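Local coordinates for tripartite motif-containing protein 65 (Homo sapiens, PDB 7JL4), which acts as an E3 ubiquitin ligase in innate immunity, autophagy and microRNA control, seen here as its C-terminal PRY-SPRY domain, at residues G106-W112 against W124-E128. Residues are numbered along the deposited sequence; the frame is centred on the assembly and turned at random.
Sequences GRGPSSW and WHNGE. Unlike the reference sequence in segment 106-112: Ser110 (reference Cys).
The imidazole of His125 lies flat against the five-membered ring of Trp112 as an offset stack, the planes 3° apart and the centroids 3.7 Å from each other. Trp112 NE1 sits over the centre of one imidazole face, Asn126 CB comes over the opposite face toward the rim, and the carbonyl of Ser111 meets the ring's edge. A second flat pair, Arg107 on Trp124, stands on the other side of the hairpin end. Both belong to the B30.2/SPRY beta-sandwich, where strands 111-116 and 120-125 form a hairpin and the loop before the first packs on the type I' turn 125-128 after the second.

His125 suits its place because a histidine can stack and donate at once: with CG anti to the backbone N (chi1 174°), its ND1 reaches Ser111 O at 2.8 Å through a nearly straight bond, the acceptor almost in the ring plane, which fixes the ring's rotation. Phe166, Phe170 and Tyr90 meet Trp112 edge-to-face, setting this stack beside an aromatic cluster.

Arg107, its chain bent at chi2, stacks its guanidinium flat on the Trp124 indole, planes 15° apart, with CZ 3.6 Å from the centroid of the five-membered ring, a cation-pi contact. Its NH2 forms a salt bridge with Asp103 and a hydrogen bond with Ile105 O, while Trp124 NE1 hydrogen-bonds Gln122 OE1. An alanine in place of Trp124 would be likely to leave the guanidinium without its aromatic platform and freer to swing.

Glycine suits position Gly106, where phi is positive and a CB would run into Trp124 CB. Two backbone bonds join loop and turn: Asn126 N donates to Gly108 O, and Gly127 N to Gly106 O at 3.0 Å.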
ATOM      1  N   GLY A 106       4.185  -1.611   9.218  1.00 20.71           N
ATOM      2  CA  GLY A 106       3.662  -1.035  10.448  1.00 20.43           C
ATOM      3  C   GLY A 106       3.978  -1.824  11.695  1.00 21.01           C
ATOM      4  O   GLY A 106       3.451  -1.506  12.777  1.00 23.46           O
ATOM      5  N   ARG A 107       4.818  -2.843  11.598  1.00 21.33           N
ATOM      6  CA  ARG A 107       5.187  -3.600  12.779  1.00 22.20           C
ATOM      7  C   ARG A 107       6.447  -3.078  13.461  1.00 24.16           C
ATOM      8  O   ARG A 107       6.991  -3.759  14.343  1.00 21.08           O
ATOM      9  CB  ARG A 107       5.381  -5.070  12.442  1.00 29.29           C
ATOM     10  CG  ARG A 107       4.096  -5.917  12.467  1.00 27.93           C
ATOM     11  CD  ARG A 107       3.144  -5.558  11.342  1.00 30.64           C
ATOM     12  NE  ARG A 107       2.026  -6.501  11.285  1.00 25.18           N
ATOM     13  CZ  ARG A 107       0.984  -6.425  10.468  1.00 27.24           C
ATOM     14  NH1 ARG A 107       0.072  -7.402  10.515  1.00 27.17           N
ATOM     15  NH2 ARG A 107       0.921  -5.483   9.519  1.00 23.04           N
ATOM     16  N   GLY A 108       6.940  -1.917  13.050  1.00 23.32           N
ATOM     17  CA  GLY A 108       8.076  -1.284  13.674  1.00 22.23           C
ATOM     18  C   GLY A 108       8.017   0.217  13.439  1.00 19.21           C
ATOM     19  O   GLY A 108       7.075   0.738  12.846  1.00 19.80           O
ATOM     20  N   PRO A 109       9.011   0.945  13.937  1.00 21.07           N
ATOM     21  CA  PRO A 109       8.974   2.404  13.820  1.00 24.24           C
ATOM     22  C   PRO A 109       9.258   2.907  12.406  1.00 29.54           C
ATOM     23  O   PRO A 109       9.151   4.120  12.173  1.00 25.84           O
ATOM     24  CB  PRO A 109      10.063   2.859  14.796  1.00 26.45           C
ATOM     25  CG  PRO A 109      11.080   1.717  14.747  1.00 27.44           C
ATOM     26  CD  PRO A 109      10.216   0.460  14.639  1.00 25.72           C
ATOM     27  N   SER A 110       9.627   2.039  11.460  1.00 22.67           N
ATOM     28  CA  SER A 110      10.064   2.520  10.138  1.00 25.23           C
ATOM     29  C   SER A 110       8.985   2.425   9.068  1.00 28.86           C
ATOM     30  O   SER A 110       9.250   2.754   7.898  1.00 24.12           O
ATOM     31  CB  SER A 110      11.313   1.750   9.683  1.00 31.12           C
ATOM     32  OG  SER A 110      11.016   0.358   9.568  1.00 35.40           O
ATOM     33  N   SER A 111       7.769   2.020   9.430  1.00 23.69           N
ATOM     34  CA  SER A 111       6.725   1.869   8.437  1.00 20.21           C
ATOM     35  C   SER A 111       5.367   2.133   9.057  1.00 25.19           C
ATOM     36  O   SER A 111       5.194   2.109  10.283  1.00 19.28           O
ATOM     37  CB  SER A 111       6.788   0.480   7.802  1.00 21.56           C
ATOM     38  OG  SER A 111       6.628  -0.510   8.784  1.00 21.42           O
ATOM     39  N   TRP A 112       4.407   2.400   8.185  1.00 19.95           N
ATOM     40  CA  TRP A 112       3.036   2.720   8.565  1.00 19.21           C
ATOM     41  C   TRP A 112       2.139   2.032   7.547  1.00 21.83           C
ATOM     42  O   TRP A 112       2.442   2.070   6.352  1.00 21.47           O
ATOM     43  CB  TRP A 112       2.798   4.256   8.491  1.00 20.20           C
ATOM     44  CG  TRP A 112       3.566   5.103   9.483  1.00 16.17           C
ATOM     45  CD1 TRP A 112       3.073   5.686  10.619  1.00 17.24           C
ATOM     46  CD2 TRP A 112       4.948   5.503   9.396  1.00 24.10           C
ATOM     47  NE1 TRP A 112       4.065   6.425  11.246  1.00 21.05           N
ATOM     48  CE2 TRP A 112       5.223   6.321  10.522  1.00 21.72           C
ATOM     49  CE3 TRP A 112       5.968   5.274   8.465  1.00 20.31           C
ATOM     50  CZ2 TRP A 112       6.484   6.885  10.753  1.00 24.02           C
ATOM     51  CZ3 TRP A 112       7.220   5.815   8.703  1.00 20.42           C
ATOM     52  CH2 TRP A 112       7.468   6.613   9.834  1.00 25.42           C
ATOM     53  N   TRP A 124      -1.673   0.201  11.333  1.00 17.12           N
ATOM     54  CA  TRP A 124      -0.454  -0.321  11.965  1.00 20.57           C
ATOM     55  C   TRP A 124       0.668   0.714  11.993  1.00 20.49           C
ATOM     56  O   TRP A 124       1.008   1.291  10.951  1.00 19.08           O
ATOM     57  CB  TRP A 124       0.085  -1.542  11.201  1.00 20.64           C
ATOM     58  CG  TRP A 124      -0.679  -2.810  11.416  1.00 22.41           C
ATOM     59  CD1 TRP A 124      -1.613  -3.365  10.578  1.00 20.58           C
ATOM     60  CD2 TRP A 124      -0.538  -3.710  12.519  1.00 20.15           C
ATOM     61  NE1 TRP A 124      -2.081  -4.563  11.130  1.00 20.83           N
ATOM     62  CE2 TRP A 124      -1.434  -4.789  12.309  1.00 24.04           C
ATOM     63  CE3 TRP A 124       0.244  -3.705  13.679  1.00 22.38           C
ATOM     64  CZ2 TRP A 124      -1.567  -5.851  13.225  1.00 29.55           C
ATOM     65  CZ3 TRP A 124       0.118  -4.746  14.575  1.00 22.45           C
ATOM     66  CH2 TRP A 124      -0.790  -5.805  14.350  1.00 29.72           C
ATOM     67  N   HIS A 125       1.293   0.892  13.161  1.00 17.36           N
ATOM     68  CA  HIS A 125       2.596   1.558  13.245  1.00 20.60           C
ATOM     69  C   HIS A 125       3.276   1.111  14.528  1.00 20.11           C
ATOM     70  O   HIS A 125       2.620   0.997  15.570  1.00 20.72           O
ATOM     71  CB  HIS A 125       2.488   3.092  13.221  1.00 20.12           C
ATOM     72  CG  HIS A 125       3.806   3.783  13.458  1.00 22.89           C
ATOM     73  ND1 HIS A 125       4.875   3.668  12.586  1.00 20.25           N
ATOM     74  CD2 HIS A 125       4.232   4.582  14.471  1.00 20.04           C
ATOM     75  CE1 HIS A 125       5.902   4.361  13.056  1.00 23.63           C
ATOM     76  NE2 HIS A 125       5.543   4.919  14.201  1.00 20.52           N
ATOM     77  N   ASN A 126       4.579   0.837  14.450  1.00 18.60           N
ATOM     78  CA  ASN A 126       5.378   0.536  15.642  1.00 19.38           C
ATOM     79  C   ASN A 126       4.880  -0.731  16.357  1.00 21.03           C
ATOM     80  O   ASN A 126       5.013  -0.856  17.577  1.00 21.53           O
ATOM     81  CB  ASN A 126       5.375   1.720  16.609  1.00 19.15           C
ATOM     82  CG  ASN A 126       6.622   1.789  17.456  1.00 26.53           C
ATOM     83  OD1 ASN A 126       7.663   1.254  17.085  1.00 27.53           O
ATOM     84  ND2 ASN A 126       6.516   2.430  18.615  1.00 33.47           N
ATOM     85  N   GLY A 127       4.318  -1.679  15.616  1.00 15.27           N
ATOM     86  CA  GLY A 127       3.843  -2.943  16.222  1.00 16.13           C
ATOM     87  C   GLY A 127       2.487  -2.852  16.894  1.00 24.16           C
ATOM     88  O   GLY A 127       2.022  -3.853  17.475  1.00 22.42           O
ATOM     89  N   GLU A 128       1.823  -1.704  16.801  1.00 22.12           N
ATOM     90  CA  GLU A 128       0.494  -1.469  17.352  1.00 20.40           C
ATOM     91  C   GLU A 128      -0.514  -1.258  16.232  1.00 25.73           C
ATOM     92  O   GLU A 128      -0.284  -0.436  15.329  1.00 21.71           O
ATOM     93  CB  GLU A 128       0.506  -0.225  18.249  1.00 23.59           C
ATOM     94  CG  GLU A 128      -0.825   0.099  18.930  1.00 29.99           C
ATOM     95  CD  GLU A 128      -0.767   1.440  19.637  1.00 31.53           C
ATOM     96  OE1 GLU A 128      -0.070   2.350  19.143  1.00 31.48           O
ATOM     97  OE2 GLU A 128      -1.356   1.572  20.727  1.00 27.75           O
TER